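Local coordinates for protein amide synthase (Vibrio cholerae, PDB 1L5A) that works as a free-standing condensation enzyme of nonribosomal peptide synthesis, probably forming an amide bond during assembly of the siderophore vibriobactin, at residues L2-P7 and R310-Q315; P7-H12 and S98-A103; I105-V110 and Y121-H126. All coordinates share one frame; numbering follows the deposited sequence.

Contact 1: L2-P7 and R310-Q315; sequences LLAQKP and RYRIEQ
A4 sets its CB methyl over one face of the R312 guanidinium, nearer the rim than the middle, with CB 3.3 Å from R312 CZ. Beside it L3 slides past the root of the arginine, L3 CD2 lying 3.6 Å from R312 CB. With CG anti to the backbone N (chi1 -178°), L3 CG comes to E314 CB at 3.9 Å. Further along, the P7 ring crosses E314 at about a right angle, P7 CG lying 3.8 Å from E314 OE2.

One step out is the pair that sets R312 and E314 against each other. R312 NH1 forms a salt bridge to E314 OE1 (2.9 Å), on the syn lone pair and tilted 17° from the guanidinium plane, while R312 NH2 bonds to the V276 carbonyl. R312 is also the N-cap residue of helix 313-319, and N277 binds the backbone on both sides of it, at Y311 O and I313 N. The contact thus ties the start of the chain to the C-terminal half of the condensation fold. The ion pair is made within R310-Q315, V276 takes the other guanidinium nitrogen, and what L2-P7 adds is apolar carbon laid against that pair.

Contact 2: P7-H12 and S98-A103; sequences PFWQRH and STLIDA
H12 and L100 make the tight centre where helix 6-14 docks on the loop leading from helix 82-94 to strand 107-114, a loop that folds into a type II beta turn from L100 to A103. L100 lays its CB over one face of the imidazole in a CH-pi contact, CB to ring centroid 3.6 Å and 19° off the ring normal. The two side chains slide past each other in opposite directions, L100 CD1 3.5 Å from H12 CG. The same methyl also meets the neighbouring indole, L100 CD1 to W9 CE3 being 4.0 Å. W9 and H12 sit three residues apart on one side of the helix; both hold CG anti to the backbone N (chi1 169° and 177°), and both rings end against the loop. I101 belongs to this packed side too: it ends at the indole edge, its CD1 near the ring plane and 3.3 Å from W9 CH2. Behind, L100 also touches I105 and H125 of the neighbouring hairpin, so this part of the contact is buried.

The loose side lies at the two ends of the loop. Past I101 the turn runs outward to exposed D102, which bonds to the Y63 hydroxyl. S98 and T99 are poorly ordered; T99 is exposed, its CB directed away from the helix, whereas S98 brings its carbonyl O to the imidazole edge, 3.5 Å from H12 CE1.

Contact 3: I105-V110 and Y121-H126; sequences ITSHQV and YTRAHH
R123 leaves its strand with CG anti to the backbone N (chi1 162°), bends at chi2 and again at chi3, and the bent chain ends with its guanidinium beside I105-S107. S107 CB lies over one face of the group, 3.6 Å from R123 NH1, and the I105 carbonyl O comes to its edge in plane, accepting a weak bond from R123 NH2 at 3.3 Å. Further down the same side of the sheet, Y121 also has CG anti to its backbone N; Q109 runs extended beyond CG and lies side by side with it, the two pointing the same way. Q109 CD is 3.5 Å from Y121 CD2, with amide and ring planes 51° apart, and Q109 OE1 is hydrogen-bonded to the Y111 hydroxyl. D93 of helix 82-94 takes both R123 NH1 and the Y121 hydroxyl.

The backbone is an antiparallel hairpin of strands 107-114 and 117-125, whose segments 107-110 and 121-125 run at 174°. S107 with R123 and Q109 with Y121 are hydrogen-bonded pairs, each bonded in both directions; S107 N to R123 O is 2.9 Å. H108 with T122, between them, is a non-hydrogen-bonded pair. The second strand runs straight into H125 and H126, the opening histidines of the HHxxxDG signature of condensation domains.

H108 and T122 turn to the opposite side of the sheet, where their side chains cross at an angle, T122 CG2 4.1 Å from H108 ND1, and H108 also touches V46 of helix 35-47. H108 NE2 and T106 OG1 are hydrogen-bonded at 2.7 Å. A water 2.8 Å from T122 OG1 donates to Y121 O; its very short approach to H108 ND1 is doubtful. I105 CG2 packs 3.4 Å from H125 CB, while H125 ND1 turns to the backbone N of I127.

Overall arrangement
Contact 3 is core and contact 2 is largely buried, whereas contact 1 lies at the surface. Contacts 1 and 2 both draw on helix 6-14: the first residues of the chain, with P7, meet 310-315, and W9 and H12 meet 98-103. P7 belongs to both segments but touches only 310-315. Contacts 2 and 3 touch directly, F8 packing against H125 and H126, so the helix also bears on the hairpin end. Contacts 1 and 3 stay about 6 Å apart at their nearest atoms. The chemistry follows the setting: backbone bonds order the sheet in contact 3, aromatic rings meet aliphatic branches in contact 2, and apolar carbons rest on an ion pair in contact 1.

Contact 1: L2-P7 and R310-Q315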
loop_
_atom_site.group_PDB
_atom_site.type_symbol
_atom_site.label_atom_id
_atom_site.label_comp_id
_atom_site.label_asym_id
_atom_site.label_seq_id
_atom_site.Cartn_x
_atom_site.Cartn_y
_atom_site.Cartn_z
ATOM N N LEU A 2 -14.264 2.926 19.817
ATOM C CA LEU A 2 -12.915 3.181 19.330
ATOM C C LEU A 2 -12.063 3.957 20.342
ATOM O O LEU A 2 -12.560 4.846 21.043
ATOM C CB LEU A 2 -12.982 3.986 18.029
ATOM C CG LEU A 2 -13.563 3.326 16.781
ATOM C CD1 LEU A 2 -13.720 4.381 15.674
ATOM C CD2 LEU A 2 -12.653 2.173 16.352
ATOM N N LEU A 3 -10.778 3.628 20.412
ATOM C CA LEU A 3 -9.890 4.322 21.330
ATOM C C LEU A 3 -10.146 5.837 21.286
ATOM O O LEU A 3 -10.276 6.487 22.325
ATOM C CB LEU A 3 -8.442 4.027 20.965
ATOM C CG LEU A 3 -7.400 4.650 21.886
ATOM C CD1 LEU A 3 -7.608 4.183 23.325
ATOM C CD2 LEU A 3 -6.025 4.279 21.374
ATOM N N ALA A 4 -10.242 6.393 20.084
ATOM C CA ALA A 4 -10.483 7.822 19.930
ATOM C C ALA A 4 -11.790 8.316 20.593
ATOM O O ALA A 4 -11.924 9.515 20.891
ATOM C CB ALA A 4 -10.469 8.200 18.439
ATOM N N GLN A 5 -12.742 7.416 20.825
ATOM C CA GLN A 5 -14.011 7.801 21.464
ATOM C C GLN A 5 -13.947 7.700 22.992
ATOM O O GLN A 5 -14.696 8.393 23.685
ATOM C CB GLN A 5 -15.181 6.930 20.965
ATOM C CG GLN A 5 -15.486 7.067 19.467
ATOM C CD GLN A 5 -16.491 6.037 18.957
ATOM O OE1 GLN A 5 -16.255 4.836 19.026
ATOM N NE2 GLN A 5 -17.614 6.512 18.441
ATOM N N LYS A 6 -13.064 6.843 23.510
ATOM C CA LYS A 6 -12.934 6.646 24.952
ATOM C C LYS A 6 -12.763 7.955 25.762
ATOM O O LYS A 6 -13.509 8.206 26.708
ATOM C CB LYS A 6 -11.756 5.706 25.260
ATOM C CG LYS A 6 -11.847 4.304 24.661
ATOM C CD LYS A 6 -12.527 3.303 25.592
ATOM C CE LYS A 6 -12.768 1.927 24.919
ATOM N NZ LYS A 6 -11.539 1.133 24.594
ATOM N N PRO A 7 -11.789 8.805 25.407
ATOM C CA PRO A 7 -11.677 10.018 26.217
ATOM C C PRO A 7 -12.944 10.857 26.292
ATOM O O PRO A 7 -13.225 11.442 27.336
ATOM C CB PRO A 7 -10.468 10.754 25.611
ATOM C CG PRO A 7 -10.360 10.207 24.232
ATOM C CD PRO A 7 -10.769 8.764 24.346
ATOM N N ARG A 310 -2.284 7.835 11.741
ATOM C CA ARG A 310 -3.415 6.996 12.095
ATOM C C ARG A 310 -3.199 6.355 13.454
ATOM O O ARG A 310 -4.125 5.738 14.020
ATOM C CB ARG A 310 -3.616 5.924 11.012
ATOM C CG ARG A 310 -4.836 5.061 11.188
ATOM C CD ARG A 310 -5.209 4.344 9.908
ATOM N NE ARG A 310 -6.548 3.762 10.003
ATOM C CZ ARG A 310 -7.312 3.465 8.955
ATOM N NH1 ARG A 310 -6.876 3.695 7.721
ATOM N NH2 ARG A 310 -8.512 2.943 9.136
ATOM N N TYR A 311 -1.979 6.490 13.981
ATOM C CA TYR A 311 -1.662 5.929 15.306
ATOM C C TYR A 311 -2.250 6.933 16.311
ATOM O O TYR A 311 -1.911 8.114 16.322
ATOM C CB TYR A 311 -0.134 5.784 15.479
ATOM C CG TYR A 311 0.303 4.802 16.558
ATOM C CD1 TYR A 311 0.198 3.422 16.368
ATOM C CD2 TYR A 311 0.801 5.260 17.779
ATOM C CE1 TYR A 311 0.579 2.524 17.368
ATOM C CE2 TYR A 311 1.181 4.383 18.781
ATOM C CZ TYR A 311 1.070 3.017 18.579
ATOM O OH TYR A 311 1.432 2.163 19.602
ATOM N N ARG A 312 -3.178 6.463 17.123
ATOM C CA ARG A 312 -3.843 7.317 18.101
ATOM C C ARG A 312 -2.938 7.940 19.171
ATOM O O ARG A 312 -2.122 7.261 19.811
ATOM C CB ARG A 312 -4.966 6.520 18.768
ATOM C CG ARG A 312 -6.184 6.305 17.872
ATOM C CD ARG A 312 -7.200 7.356 18.207
ATOM N NE ARG A 312 -7.472 8.289 17.126
ATOM C CZ ARG A 312 -7.734 9.576 17.323
ATOM N NH1 ARG A 312 -7.749 10.073 18.550
ATOM N NH2 ARG A 312 -7.985 10.362 16.293
ATOM N N ILE A 313 -3.101 9.245 19.362
ATOM C CA ILE A 313 -2.324 9.962 20.356
ATOM C C ILE A 313 -2.611 9.372 21.739
ATOM O O ILE A 313 -1.743 9.359 22.608
ATOM C CB ILE A 313 -2.664 11.477 20.345
ATOM C CG1 ILE A 313 -1.723 12.233 21.287
ATOM C CG2 ILE A 313 -4.121 11.699 20.758
ATOM C CD1 ILE A 313 -0.319 12.414 20.753
ATOM N N GLU A 314 -3.827 8.877 21.947
ATOM C CA GLU A 314 -4.170 8.283 23.233
ATOM C C GLU A 314 -3.262 7.097 23.434
ATOM O O GLU A 314 -2.810 6.826 24.551
ATOM C CB GLU A 314 -5.630 7.807 23.270
ATOM C CG GLU A 314 -6.684 8.915 23.194
ATOM C CD GLU A 314 -6.921 9.426 21.780
ATOM O OE1 GLU A 314 -6.416 8.785 20.830
ATOM O OE2 GLU A 314 -7.631 10.451 21.616
ATOM N N GLN A 315 -3.000 6.391 22.333
ATOM C CA GLN A 315 -2.139 5.209 22.350
ATOM C C GLN A 315 -0.719 5.668 22.658
ATOM O O GLN A 315 -0.031 5.061 23.470
ATOM C CB GLN A 315 -2.178 4.485 20.996
ATOM C CG GLN A 315 -1.355 3.197 20.974
ATOM C CD GLN A 315 -1.874 2.222 21.994
ATOM O OE1 GLN A 315 -3.048 1.844 21.961
ATOM N NE2 GLN A 315 -1.016 1.817 22.922
#

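Contact 2: P7-H12 and S98-A103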
loop_
_atom_site.group_PDB
_atom_site.type_symbol
_atom_site.label_atom_id
_atom_site.label_comp_id
_atom_site.label_asym_id
_atom_site.label_seq_id
_atom_site.Cartn_x
_atom_site.Cartn_y
_atom_site.Cartn_z
ATOM N N PRO A 7 -11.789 8.805 25.407
ATOM C CA PRO A 7 -11.677 10.018 26.217
ATOM C C PRO A 7 -12.944 10.857 26.292
ATOM O O PRO A 7 -13.225 11.442 27.336
ATOM C CB PRO A 7 -10.468 10.754 25.611
ATOM C CG PRO A 7 -10.360 10.207 24.232
ATOM C CD PRO A 7 -10.769 8.764 24.346
ATOM N N PHE A 8 -13.723 10.914 25.211
ATOM C CA PHE A 8 -14.962 11.691 25.255
ATOM C C PHE A 8 -15.936 11.020 26.210
ATOM O O PHE A 8 -16.620 11.671 26.997
ATOM C CB PHE A 8 -15.606 11.819 23.863
ATOM C CG PHE A 8 -14.839 12.704 22.930
ATOM C CD1 PHE A 8 -14.040 12.164 21.937
ATOM C CD2 PHE A 8 -14.861 14.083 23.087
ATOM C CE1 PHE A 8 -13.264 12.984 21.108
ATOM C CE2 PHE A 8 -14.086 14.915 22.265
ATOM C CZ PHE A 8 -13.284 14.361 21.272
ATOM N N TRP A 9 -15.976 9.706 26.135
ATOM C CA TRP A 9 -16.864 8.931 26.964
ATOM C C TRP A 9 -16.544 9.143 28.440
ATOM O O TRP A 9 -17.450 9.287 29.265
ATOM C CB TRP A 9 -16.740 7.454 26.591
ATOM C CG TRP A 9 -17.409 6.555 27.555
ATOM C CD1 TRP A 9 -16.807 5.751 28.475
ATOM C CD2 TRP A 9 -18.821 6.392 27.736
ATOM N NE1 TRP A 9 -17.759 5.095 29.219
ATOM C CE2 TRP A 9 -19.002 5.468 28.784
ATOM C CE3 TRP A 9 -19.946 6.940 27.117
ATOM C CZ2 TRP A 9 -20.261 5.078 29.223
ATOM C CZ3 TRP A 9 -21.194 6.557 27.553
ATOM C CH2 TRP A 9 -21.345 5.631 28.597
ATOM N N GLN A 10 -15.254 9.156 28.772
ATOM C CA GLN A 10 -14.843 9.352 30.149
ATOM C C GLN A 10 -15.182 10.765 30.622
ATOM O O GLN A 10 -15.774 10.931 31.696
ATOM C CB GLN A 10 -13.355 9.045 30.292
ATOM C CG GLN A 10 -13.098 7.563 30.456
ATOM C CD GLN A 10 -11.899 7.079 29.663
ATOM O OE1 GLN A 10 -11.758 5.872 29.426
ATOM N NE2 GLN A 10 -11.021 8.012 29.244
ATOM N N ARG A 11 -14.840 11.779 29.829
ATOM C CA ARG A 11 -15.176 13.151 30.211
ATOM C C ARG A 11 -16.668 13.217 30.598
ATOM O O ARG A 11 -17.052 13.899 31.551
ATOM C CB ARG A 11 -14.895 14.118 29.058
ATOM C CG ARG A 11 -13.469 14.634 29.008
ATOM C CD ARG A 11 -13.029 15.057 27.605
ATOM N NE ARG A 11 -13.635 16.297 27.124
ATOM C CZ ARG A 11 -13.234 17.516 27.467
ATOM N NH1 ARG A 11 -12.224 17.676 28.305
ATOM N NH2 ARG A 11 -13.836 18.581 26.961
ATOM N N HIS A 12 -17.500 12.483 29.870
ATOM C CA HIS A 12 -18.924 12.471 30.146
ATOM C C HIS A 12 -19.254 11.813 31.478
ATOM O O HIS A 12 -20.182 12.221 32.176
ATOM C CB HIS A 12 -19.663 11.732 29.042
ATOM C CG HIS A 12 -21.131 11.607 29.286
ATOM N ND1 HIS A 12 -22.017 12.629 29.020
ATOM C CD2 HIS A 12 -21.867 10.589 29.790
ATOM C CE1 HIS A 12 -23.238 12.243 29.346
ATOM N NE2 HIS A 12 -23.174 11.010 29.815
ATOM N N SER A 98 -27.987 16.726 27.851
ATOM C CA SER A 98 -26.979 16.068 27.039
ATOM C C SER A 98 -26.435 14.755 27.599
ATOM O O SER A 98 -25.221 14.522 27.568
ATOM C CB SER A 98 -25.818 17.036 26.759
ATOM O OG SER A 98 -25.341 17.653 27.940
ATOM N N THR A 99 -27.327 13.901 28.104
ATOM C CA THR A 99 -26.911 12.604 28.631
ATOM C C THR A 99 -26.420 11.789 27.440
ATOM O O THR A 99 -26.655 12.161 26.295
ATOM C CB THR A 99 -28.077 11.855 29.291
ATOM O OG1 THR A 99 -28.593 12.638 30.377
ATOM C CG2 THR A 99 -27.610 10.489 29.808
ATOM N N LEU A 100 -25.730 10.687 27.697
ATOM C CA LEU A 100 -25.226 9.870 26.612
ATOM C C LEU A 100 -25.774 8.469 26.675
ATOM O O LEU A 100 -25.865 7.794 25.653
ATOM C CB LEU A 100 -23.696 9.800 26.648
ATOM C CG LEU A 100 -22.879 10.870 25.926
ATOM C CD1 LEU A 100 -21.416 10.475 25.950
ATOM C CD2 LEU A 100 -23.347 11.005 24.498
ATOM N N ILE A 101 -26.125 8.018 27.874
ATOM C CA ILE A 101 -26.642 6.666 28.026
ATOM C C ILE A 101 -28.004 6.506 27.353
ATOM O O ILE A 101 -28.898 7.329 27.523
ATOM C CB ILE A 101 -26.789 6.249 29.526
ATOM C CG1 ILE A 101 -25.498 6.529 30.293
ATOM C CG2 ILE A 101 -27.096 4.740 29.628
ATOM C CD1 ILE A 101 -24.354 5.625 29.918
ATOM N N ASP A 102 -28.130 5.445 26.571
ATOM C CA ASP A 102 -29.365 5.116 25.884
ATOM C C ASP A 102 -30.149 6.288 25.276
ATOM O O ASP A 102 -31.370 6.219 25.168
ATOM C CB ASP A 102 -30.253 4.338 26.854
ATOM C CG ASP A 102 -29.523 3.157 27.481
ATOM O OD1 ASP A 102 -29.088 2.234 26.748
ATOM O OD2 ASP A 102 -29.372 3.160 28.721
ATOM N N ALA A 103 -29.463 7.349 24.860
ATOM C CA ALA A 103 -30.151 8.493 24.273
ATOM C C ALA A 103 -29.679 8.846 22.845
ATOM O O ALA A 103 -28.621 8.413 22.391
ATOM C CB ALA A 103 -29.998 9.697 25.186
#

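Contact 3: I105-V110 and Y121-H126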
loop_
_atom_site.group_PDB
_atom_site.type_symbol
_atom_site.label_atom_id
_atom_site.label_comp_id
_atom_site.label_asym_id
_atom_site.label_seq_id
_atom_site.Cartn_x
_atom_site.Cartn_y
_atom_site.Cartn_z
ATOM N N ILE A 105 -27.866 10.705 20.041
ATOM C CA ILE A 105 -26.684 11.550 20.061
ATOM C C ILE A 105 -26.821 12.783 19.190
ATOM O O ILE A 105 -26.063 13.733 19.343
ATOM C CB ILE A 105 -25.430 10.769 19.611
ATOM C CG1 ILE A 105 -25.325 9.454 20.382
ATOM C CG2 ILE A 105 -24.186 11.572 19.892
ATOM C CD1 ILE A 105 -25.163 9.605 21.862
ATOM N N THR A 106 -27.761 12.794 18.259
ATOM C CA THR A 106 -27.880 13.993 17.433
ATOM C C THR A 106 -29.278 14.591 17.452
ATOM O O THR A 106 -30.214 13.987 17.950
ATOM C CB THR A 106 -27.481 13.732 15.961
ATOM O OG1 THR A 106 -28.553 13.066 15.278
ATOM C CG2 THR A 106 -26.219 12.881 15.900
ATOM N N SER A 107 -29.403 15.790 16.902
ATOM C CA SER A 107 -30.675 16.487 16.825
ATOM C C SER A 107 -30.707 17.231 15.492
ATOM O O SER A 107 -29.681 17.751 15.039
ATOM C CB SER A 107 -30.805 17.472 17.998
ATOM O OG SER A 107 -32.097 18.056 18.062
ATOM N N HIS A 108 -31.879 17.283 14.867
ATOM C CA HIS A 108 -32.029 17.962 13.584
ATOM C C HIS A 108 -33.306 18.780 13.578
ATOM O O HIS A 108 -34.412 18.250 13.702
ATOM C CB HIS A 108 -32.038 16.923 12.453
ATOM C CG HIS A 108 -30.889 15.974 12.533
ATOM N ND1 HIS A 108 -29.642 16.274 12.025
ATOM C CD2 HIS A 108 -30.752 14.803 13.204
ATOM C CE1 HIS A 108 -28.787 15.334 12.386
ATOM N NE2 HIS A 108 -29.434 14.430 13.104
ATOM N N GLN A 109 -33.160 20.086 13.432
ATOM C CA GLN A 109 -34.326 20.939 13.437
ATOM C C GLN A 109 -34.313 21.824 12.193
ATOM O O GLN A 109 -33.259 22.297 11.790
ATOM C CB GLN A 109 -34.305 21.801 14.700
ATOM C CG GLN A 109 -34.244 21.038 16.035
ATOM C CD GLN A 109 -33.849 21.958 17.232
ATOM O OE1 GLN A 109 -34.006 23.197 17.180
ATOM N NE2 GLN A 109 -33.345 21.345 18.309
ATOM N N VAL A 110 -35.475 22.034 11.576
ATOM C CA VAL A 110 -35.557 22.897 10.402
ATOM C C VAL A 110 -36.659 23.924 10.604
ATOM O O VAL A 110 -37.737 23.593 11.079
ATOM C CB VAL A 110 -35.895 22.112 9.115
ATOM C CG1 VAL A 110 -35.850 23.055 7.921
ATOM C CG2 VAL A 110 -34.917 20.975 8.910
ATOM N N TYR A 121 -30.667 23.552 11.876
ATOM C CA TYR A 121 -29.861 23.359 13.059
ATOM C C TYR A 121 -29.480 21.888 13.169
ATOM O O TYR A 121 -30.342 21.003 13.206
ATOM C CB TYR A 121 -30.645 23.796 14.311
ATOM C CG TYR A 121 -29.985 23.439 15.620
ATOM C CD1 TYR A 121 -28.830 24.105 16.063
ATOM C CD2 TYR A 121 -30.510 22.435 16.423
ATOM C CE1 TYR A 121 -28.216 23.767 17.292
ATOM C CE2 TYR A 121 -29.912 22.089 17.645
ATOM C CZ TYR A 121 -28.771 22.757 18.072
ATOM O OH TYR A 121 -28.212 22.402 19.280
ATOM N N THR A 122 -28.178 21.641 13.231
ATOM C CA THR A 122 -27.647 20.293 13.345
ATOM C C THR A 122 -26.785 20.194 14.596
ATOM O O THR A 122 -25.916 21.022 14.808
ATOM C CB THR A 122 -26.773 19.982 12.141
ATOM O OG1 THR A 122 -27.551 20.155 10.956
ATOM C CG2 THR A 122 -26.238 18.552 12.212
ATOM N N ARG A 123 -27.021 19.186 15.421
ATOM C CA ARG A 123 -26.219 19.008 16.616
ATOM C C ARG A 123 -25.856 17.566 16.850
ATOM O O ARG A 123 -26.680 16.665 16.694
ATOM C CB ARG A 123 -26.943 19.473 17.865
ATOM C CG ARG A 123 -26.313 18.892 19.136
ATOM C CD ARG A 123 -27.358 18.546 20.157
ATOM N NE ARG A 123 -27.470 17.108 20.344
ATOM C CZ ARG A 123 -28.496 16.507 20.933
ATOM N NH1 ARG A 123 -29.514 17.222 21.400
ATOM N NH2 ARG A 123 -28.508 15.186 21.044
ATOM N N ALA A 124 -24.623 17.363 17.287
ATOM C CA ALA A 124 -24.135 16.032 17.580
ATOM C C ALA A 124 -23.138 16.123 18.718
ATOM O O ALA A 124 -22.723 17.195 19.112
ATOM C CB ALA A 124 -23.459 15.451 16.335
ATOM N N HIS A 125 -22.769 14.987 19.268
ATOM C CA HIS A 125 -21.759 14.966 20.308
ATOM C C HIS A 125 -20.430 14.652 19.609
ATOM O O HIS A 125 -20.380 13.873 18.653
ATOM C CB HIS A 125 -22.086 13.893 21.331
ATOM C CG HIS A 125 -21.192 13.917 22.521
ATOM N ND1 HIS A 125 -19.897 13.449 22.483
ATOM C CD2 HIS A 125 -21.396 14.373 23.778
ATOM C CE1 HIS A 125 -19.342 13.616 23.671
ATOM N NE2 HIS A 125 -20.229 14.176 24.474
ATOM N N HIS A 126 -19.352 15.258 20.076
ATOM C CA HIS A 126 -18.051 15.020 19.476
ATOM C C HIS A 126 -17.662 13.537 19.379
ATOM O O HIS A 126 -16.760 13.176 18.627
ATOM C CB HIS A 126 -16.997 15.760 20.279
ATOM C CG HIS A 126 -16.198 16.723 19.473
ATOM N ND1 HIS A 126 -15.150 16.326 18.669
ATOM C CD2 HIS A 126 -16.312 18.063 19.319
ATOM C CE1 HIS A 126 -14.652 17.383 18.054
ATOM N NE2 HIS A 126 -15.341 18.448 18.431
HETATM O O HOH W 1 -29.884 18.530 11.112
#